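Side-chain contacts in tyrosine recombinase XerH (Helicobacter pylori, PDB 5JK0), which cuts and rejoins DNA at specific recombination sites through tyrosine-based chemistry and takes part in chromosome segregation: residues K142-Q145 with K150-I153; T13-L18 with N100-I105; V116-G119 with T125-N128. One frame throughout, in Å; residues are numbered along the deposited sequence.

Contact 1. Residues K142-Q145 with K150-I153; sequences KQNQ and KSYI
The carboxamide of N144 lies alongside the backbone of Y152 and reaches both of its polar groups, so that one side chain bonds the N-H and the C=O of a single residue. In this bidentate arrangement the amide pairs with the main chain much as a neighbouring backbone would, although residues 150-153 form no regular strand. Here it stands where helix 123-143 of the helical N-terminal domain runs out and the chain folds back on itself after a short loop. OD1 of N144 accepts from N of Y152 at 3.0 Å, on a lone pair in the carbonyl plane and with a nearly straight N-H...O angle of 164°. Its partner ND2 gives a hydrogen to O of Y152 at 3.1 Å, again on a lone pair, and that oxygen lies only 15° out of the amide plane. With CG set between backbone N and carbonyl carbon (chi1 87°), the flat group is swung from the helix end toward residues 150-153. ND2 also bonds O of I140 in the last turn of the helix, so three hydrogen bonds fix the rotation of the buried amide, while W19 of helix 12-30 packs against it.

The backbone of N144 is engaged as well: OG of S151 donates to O of N144 at 2.6 Å, in the carbonyl plane. The S151 backbone makes hydrogen bonds to the second subunit, so the same short run serves both the fold and the assembly. On the 142-145 side, H4 bonds the backbones of Q143 and Q145. Next to the hydroxyl, CA of Q145 makes a C-H...O contact of 3.2 Å with O of K150.

Contact 2. Residues T13-L18 with N100-I105; sequences TENLLL and NSLKNI
The carboxamide of N15 has a methyl of L102 to one side of its plane: CD1 of L102 is offset beyond the CB and ND2 end of the group, 4.3 Å from ND2 of N15. OD1 of N15 accepts a hydrogen bond from N of L9 and a weak one from N of E8, which tie the amide to the segment leading into helix 12-30. The touch itself is made lower on the side chain, where CB of N15 meets CD1 of L102 at 3.8 Å. A second flat group, the carboxamide of N104, works within its own segment: its OD1 receives N of S101 at 3.0 Å, with the donor tilted 23° from the carbonyl plane.

L102 illustrates how a branched side chain can divide its methyls between successive residues of a helix. While CD1 goes to N15, CD2 rests 4.0 Å from CB of L16. A chi1 of -75° sets CG of L102 beside its backbone N, and chi2 of -179° puts CD1 anti to CA, which leaves CD1 for N15 and CD2 for L16. L16 turns its own CD1 toward I105, whose CD1 is a looser 4.5 Å away. No hydrogen bond crosses between the segments, and the four touching residues are all buried.

Polar bonds instead shape the short 3-10 segment that presents L102. OG of S101 accepts from N of K103 at 3.1 Å, an ST turn. OE1 of E7 bonds both that hydroxyl and N of L102, while the hydroxyl of Y154 bonds O of L102.

Residues 100-105 lie in the loop between helices 74-93 and 107-117; I105 packs on F87 of helix 74-93, and T13 of helix 12-30 touches H84 and S88 of that helix directly.

Contact 3. Residues V116-G119 with T125-N128; sequences VYTG and TKKN. With nucleotides of chain H.
The ammonium group of K126 bonds T118 twice, NZ lying 3.0 Å from OG1 of T118 and 3.0 Å from O of T118. The carbonyl bond is not made on a lone pair, since NZ sits 63° above the carbonyl plane. Extended as far as CE, the lysine chain bends at its last torsion (chi4 -66°) to bring NZ over the end of helix 107-117. CG of K126 also passes 3.8 Å from CB of T118.

Around this shell, OG1 of T118 hydrogen-bonds O of L114 in the final helical turn, which probably helps to hold OG1 in place for the lysine. N33 of the third subunit gives NZ a further acceptor, and Q39 of that subunit bonds O of G119.

The two helices, 107-117 and 123-143, are joined by the short loop 118-122 in the core-binding domain. The first turns of helix 123-143 meet the DNA, where N128 contacts an adenine: OD1 of N128 accepts from N6 of DA11 of chain H at 3.3 Å, and ND2 bonds N7 of the same base weakly at 3.3 Å, a bidentate pattern consistent with recognition of the major-groove edge of adenine. ND2 lies equally near N7 of DA10. T125 turns OG1 to the phosphate of DA10, although its modelled 2.4 Å separation from OP2 is doubtfully short; S122 bonds the same hydroxyl.

How the contacts relate
All three contacts belong to the helical N-terminal part of the chain, but they use different chemistry. All four touching residues of contact 2 are buried, and it is purely apolar across its segments, joining helix 12-30 to a loop distant in sequence; contact 3 is also largely buried, whereas contact 1 is only partly so. Contacts 1 and 3 join parts close in sequence through side-chain hydrogen bonds, several of them to backbone carbonyls, and both use helix 123-143: contact 3 near its start, beside DNA and the third subunit, contact 1 at its end, beside the second subunit. Contacts 1 and 2 touch where Y152 packs on K103, whereas contact 3 touches neither.

Contact 1. Residues K142-Q145 with K150-I153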
# COMPACT_ATOMS: atom_id res chain seq x y z
N LYS D 142 1.09 4.48 -30.75
CA LYS D 142 1.20 5.89 -31.10
C LYS D 142 1.86 6.13 -32.45
O LYS D 142 1.92 7.27 -32.92
CB LYS D 142 1.98 6.64 -30.02
CG LYS D 142 1.33 6.63 -28.65
CD LYS D 142 2.28 7.13 -27.58
CE LYS D 142 1.68 7.01 -26.19
NZ LYS D 142 2.65 7.42 -25.14
N GLN D 143 2.35 5.07 -33.08
CA GLN D 143 3.09 5.22 -34.33
C GLN D 143 2.56 4.34 -35.46
O GLN D 143 3.15 4.30 -36.54
CB GLN D 143 4.58 4.93 -34.11
CG GLN D 143 5.24 5.82 -33.07
CD GLN D 143 5.20 7.30 -33.43
OE1 GLN D 143 5.13 7.66 -34.61
NE2 GLN D 143 5.23 8.16 -32.42
N ASN D 144 1.47 3.62 -35.22
CA ASN D 144 0.89 2.80 -36.28
C ASN D 144 -0.40 3.40 -36.82
O ASN D 144 -1.19 3.97 -36.06
CB ASN D 144 0.65 1.36 -35.79
CG ASN D 144 -0.70 1.19 -35.11
OD1 ASN D 144 -1.70 0.90 -35.76
ND2 ASN D 144 -0.72 1.36 -33.80
N GLN D 145 -0.60 3.29 -38.13
CA GLN D 145 -1.83 3.75 -38.77
C GLN D 145 -1.91 3.25 -40.21
O GLN D 145 -0.89 3.02 -40.86
CB GLN D 145 -1.92 5.28 -38.75
CG GLN D 145 -0.92 5.99 -39.64
CD GLN D 145 -1.13 7.49 -39.67
OE1 GLN D 145 -1.76 8.06 -38.78
NE2 GLN D 145 -0.60 8.14 -40.70
N LYS D 150 -6.20 5.53 -39.37
CA LYS D 150 -6.77 4.84 -38.22
C LYS D 150 -5.78 3.80 -37.68
O LYS D 150 -5.00 3.23 -38.44
CB LYS D 150 -8.10 4.18 -38.59
CG LYS D 150 -9.21 5.19 -38.87
CD LYS D 150 -9.26 6.25 -37.78
CE LYS D 150 -10.31 7.31 -38.08
NZ LYS D 150 -11.70 6.77 -38.01
N SER D 151 -5.83 3.57 -36.38
CA SER D 151 -4.81 2.78 -35.70
C SER D 151 -5.36 1.59 -34.93
O SER D 151 -6.52 1.58 -34.52
CB SER D 151 -4.02 3.68 -34.74
OG SER D 151 -3.52 4.83 -35.41
N TYR D 152 -4.51 0.58 -34.73
CA TYR D 152 -4.81 -0.52 -33.84
C TYR D 152 -4.28 -0.19 -32.45
O TYR D 152 -3.16 0.29 -32.31
CB TYR D 152 -4.20 -1.83 -34.35
CG TYR D 152 -4.51 -3.04 -33.48
CD1 TYR D 152 -5.65 -3.80 -33.71
CD2 TYR D 152 -3.66 -3.41 -32.45
CE1 TYR D 152 -5.94 -4.91 -32.93
CE2 TYR D 152 -3.94 -4.51 -31.65
CZ TYR D 152 -5.08 -5.25 -31.90
OH TYR D 152 -5.36 -6.35 -31.12
N ILE D 153 -5.09 -0.45 -31.42
CA ILE D 153 -4.70 -0.10 -30.06
C ILE D 153 -4.53 -1.33 -29.18
O ILE D 153 -5.46 -2.11 -29.00
CB ILE D 153 -5.74 0.84 -29.40
CG1 ILE D 153 -6.02 2.04 -30.31
CG2 ILE D 153 -5.26 1.29 -28.03
CD1 ILE D 153 -4.79 2.84 -30.66

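Contact 2. Residues T13-L18 with N100-I105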
# COMPACT_ATOMS: atom_id res chain seq x y z
N THR D 13 6.61 -12.45 -36.97
CA THR D 13 7.86 -12.42 -36.21
C THR D 13 8.81 -11.37 -36.77
O THR D 13 9.46 -10.64 -36.02
CB THR D 13 8.56 -13.80 -36.22
OG1 THR D 13 7.71 -14.77 -35.60
CG2 THR D 13 9.87 -13.74 -35.47
N GLU D 14 8.87 -11.27 -38.10
CA GLU D 14 9.70 -10.28 -38.75
C GLU D 14 9.13 -8.88 -38.56
O GLU D 14 9.87 -7.90 -38.46
CB GLU D 14 9.85 -10.59 -40.24
N ASN D 15 7.80 -8.79 -38.50
CA ASN D 15 7.12 -7.52 -38.28
C ASN D 15 7.35 -7.00 -36.87
O ASN D 15 7.43 -5.79 -36.64
CB ASN D 15 5.62 -7.67 -38.55
CG ASN D 15 5.11 -6.68 -39.58
OD1 ASN D 15 4.54 -7.07 -40.60
ND2 ASN D 15 5.32 -5.40 -39.32
N LEU D 16 7.47 -7.92 -35.91
CA LEU D 16 7.77 -7.56 -34.53
C LEU D 16 9.16 -6.96 -34.43
O LEU D 16 9.37 -5.98 -33.72
CB LEU D 16 7.64 -8.78 -33.62
CG LEU D 16 7.96 -8.55 -32.14
CD1 LEU D 16 7.03 -7.50 -31.53
CD2 LEU D 16 7.88 -9.85 -31.36
N LEU D 17 10.12 -7.57 -35.14
CA LEU D 17 11.48 -7.06 -35.19
C LEU D 17 11.52 -5.65 -35.75
O LEU D 17 12.34 -4.83 -35.35
CB LEU D 17 12.37 -7.97 -36.04
CG LEU D 17 13.15 -9.07 -35.32
CD1 LEU D 17 14.01 -9.85 -36.31
CD2 LEU D 17 14.01 -8.47 -34.22
N LEU D 18 10.63 -5.38 -36.70
CA LEU D 18 10.57 -4.08 -37.36
C LEU D 18 10.20 -2.98 -36.37
O LEU D 18 10.80 -1.91 -36.37
CB LEU D 18 9.56 -4.12 -38.51
CG LEU D 18 9.80 -3.17 -39.68
CD1 LEU D 18 11.15 -3.46 -40.32
CD2 LEU D 18 8.68 -3.30 -40.70
N ASN D 100 -0.79 -16.07 -36.07
CA ASN D 100 -0.22 -15.60 -37.33
C ASN D 100 -0.25 -14.08 -37.50
O ASN D 100 0.00 -13.57 -38.58
CB ASN D 100 -0.94 -16.26 -38.51
CG ASN D 100 -0.75 -17.76 -38.55
OD1 ASN D 100 0.31 -18.27 -38.17
ND2 ASN D 100 -1.77 -18.48 -38.99
N SER D 101 -0.56 -13.36 -36.42
CA SER D 101 -0.68 -11.91 -36.49
C SER D 101 -0.15 -11.22 -35.24
O SER D 101 -0.14 -11.79 -34.15
CB SER D 101 -2.13 -11.51 -36.73
OG SER D 101 -2.29 -10.10 -36.68
N LEU D 102 0.30 -9.97 -35.41
CA LEU D 102 0.74 -9.16 -34.28
C LEU D 102 -0.43 -8.85 -33.35
O LEU D 102 -0.24 -8.59 -32.16
CB LEU D 102 1.37 -7.85 -34.76
CG LEU D 102 2.78 -7.92 -35.36
CD1 LEU D 102 3.25 -6.53 -35.76
CD2 LEU D 102 3.75 -8.55 -34.37
N LYS D 103 -1.64 -8.87 -33.90
CA LYS D 103 -2.84 -8.59 -33.13
C LYS D 103 -3.15 -9.69 -32.12
O LYS D 103 -3.97 -9.51 -31.22
CB LYS D 103 -4.04 -8.38 -34.07
CG LYS D 103 -3.91 -7.17 -34.97
CD LYS D 103 -5.13 -7.03 -35.88
CE LYS D 103 -5.01 -5.80 -36.78
NZ LYS D 103 -6.16 -5.68 -37.71
N ASN D 104 -2.49 -10.83 -32.27
CA ASN D 104 -2.65 -11.94 -31.33
C ASN D 104 -1.93 -11.68 -30.01
O ASN D 104 -2.19 -12.34 -29.01
CB ASN D 104 -2.14 -13.25 -31.95
CG ASN D 104 -2.98 -13.70 -33.13
OD1 ASN D 104 -2.45 -14.01 -34.20
ND2 ASN D 104 -4.29 -13.73 -32.94
N ILE D 105 -1.03 -10.70 -30.02
CA ILE D 105 -0.31 -10.32 -28.81
C ILE D 105 -1.22 -9.53 -27.87
O ILE D 105 -1.69 -8.45 -28.21
CB ILE D 105 0.93 -9.47 -29.14
CG1 ILE D 105 1.89 -10.25 -30.04
CG2 ILE D 105 1.63 -9.03 -27.86
CD1 ILE D 105 3.16 -9.49 -30.38

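Contact 3. Residues V116-G119 with T125-N128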
# COMPACT_ATOMS: atom_id res chain seq x y z
N VAL D 116 7.78 -16.76 -17.16
CA VAL D 116 8.79 -17.71 -17.62
C VAL D 116 10.20 -17.11 -17.60
O VAL D 116 11.12 -17.70 -17.05
CB VAL D 116 8.48 -18.21 -19.04
CG1 VAL D 116 9.65 -19.02 -19.59
CG2 VAL D 116 7.21 -19.04 -19.05
N TYR D 117 10.34 -15.93 -18.19
CA TYR D 117 11.66 -15.34 -18.41
C TYR D 117 12.22 -14.56 -17.22
O TYR D 117 13.35 -14.07 -17.27
CB TYR D 117 11.63 -14.43 -19.64
CG TYR D 117 11.84 -15.16 -20.95
CD1 TYR D 117 10.82 -15.93 -21.51
CD2 TYR D 117 13.05 -15.09 -21.62
CE1 TYR D 117 11.01 -16.60 -22.71
CE2 TYR D 117 13.25 -15.75 -22.82
CZ TYR D 117 12.23 -16.51 -23.36
OH TYR D 117 12.42 -17.17 -24.55
N THR D 118 11.44 -14.45 -16.14
CA THR D 118 11.92 -13.77 -14.94
C THR D 118 12.01 -14.72 -13.76
O THR D 118 12.21 -14.29 -12.62
CB THR D 118 11.02 -12.59 -14.56
OG1 THR D 118 9.71 -13.07 -14.25
CG2 THR D 118 10.94 -11.58 -15.69
N GLY D 119 11.85 -16.02 -14.02
CA GLY D 119 11.94 -17.02 -12.98
C GLY D 119 13.32 -17.09 -12.38
O GLY D 119 14.30 -17.39 -13.07
N THR D 125 14.34 -6.60 -11.26
CA THR D 125 14.52 -7.00 -12.65
C THR D 125 13.18 -7.21 -13.33
O THR D 125 12.99 -6.82 -14.49
CB THR D 125 15.36 -8.29 -12.75
OG1 THR D 125 16.66 -8.06 -12.20
CG2 THR D 125 15.50 -8.74 -14.20
N LYS D 126 12.24 -7.81 -12.61
CA LYS D 126 10.89 -8.03 -13.11
C LYS D 126 10.23 -6.70 -13.48
O LYS D 126 9.52 -6.60 -14.48
CB LYS D 126 10.04 -8.77 -12.08
CG LYS D 126 10.53 -10.17 -11.73
CD LYS D 126 9.77 -10.73 -10.54
CE LYS D 126 10.19 -12.16 -10.22
NZ LYS D 126 9.82 -13.11 -11.30
N LYS D 127 10.47 -5.68 -12.66
CA LYS D 127 9.90 -4.36 -12.89
C LYS D 127 10.46 -3.71 -14.15
O LYS D 127 9.72 -3.07 -14.91
CB LYS D 127 10.14 -3.45 -11.69
CG LYS D 127 9.44 -3.90 -10.42
CD LYS D 127 9.66 -2.92 -9.29
CE LYS D 127 8.92 -3.35 -8.04
NZ LYS D 127 9.09 -2.38 -6.92
N ASN D 128 11.75 -3.89 -14.39
CA ASN D 128 12.40 -3.35 -15.58
C ASN D 128 11.86 -3.98 -16.86
O ASN D 128 11.66 -3.30 -17.86
CB ASN D 128 13.92 -3.56 -15.50
CG ASN D 128 14.56 -2.74 -14.40
OD1 ASN D 128 14.02 -1.73 -13.96
ND2 ASN D 128 15.73 -3.18 -13.96
P DA H 10 19.01 -10.16 -10.63
OP1 DA H 10 19.10 -11.21 -9.58
OP2 DA H 10 17.79 -10.07 -11.46
O5' DA H 10 19.25 -8.74 -9.95
C5' DA H 10 20.50 -8.44 -9.36
C4' DA H 10 20.55 -7.00 -8.87
O4' DA H 10 20.74 -6.11 -10.00
C3' DA H 10 19.28 -6.52 -8.15
O3' DA H 10 19.63 -5.87 -6.94
C2' DA H 10 18.66 -5.55 -9.15
C1' DA H 10 19.90 -5.00 -9.82
N9 DA H 10 19.64 -4.38 -11.12
C8 DA H 10 18.90 -4.91 -12.15
N7 DA H 10 18.83 -4.13 -13.20
C5 DA H 10 19.57 -3.01 -12.84
C6 DA H 10 19.89 -1.82 -13.52
N6 DA H 10 19.47 -1.54 -14.76
N1 DA H 10 20.65 -0.92 -12.87
C2 DA H 10 21.07 -1.19 -11.63
N3 DA H 10 20.84 -2.28 -10.89
C4 DA H 10 20.07 -3.16 -11.56
P DA H 11 18.53 -5.65 -5.79
OP1 DA H 11 19.22 -5.07 -4.62
OP2 DA H 11 17.76 -6.90 -5.65
O5' DA H 11 17.54 -4.55 -6.41
C5' DA H 11 17.48 -3.24 -5.85
C4' DA H 11 18.62 -2.38 -6.36
O4' DA H 11 18.62 -2.37 -7.81
C3' DA H 11 18.55 -0.91 -5.92
O3' DA H 11 19.81 -0.49 -5.43
C2' DA H 11 18.17 -0.16 -7.20
C1' DA H 11 18.75 -1.05 -8.28
N9 DA H 11 18.05 -0.94 -9.56
C8 DA H 11 17.16 -1.83 -10.09
N7 DA H 11 16.68 -1.47 -11.25
C5 DA H 11 17.29 -0.26 -11.50
C6 DA H 11 17.20 0.65 -12.58
N6 DA H 11 16.42 0.45 -13.65
N1 DA H 11 17.95 1.77 -12.52
C2 DA H 11 18.73 1.96 -11.45
N3 DA H 11 18.90 1.19 -10.38
C4 DA H 11 18.14 0.08 -10.47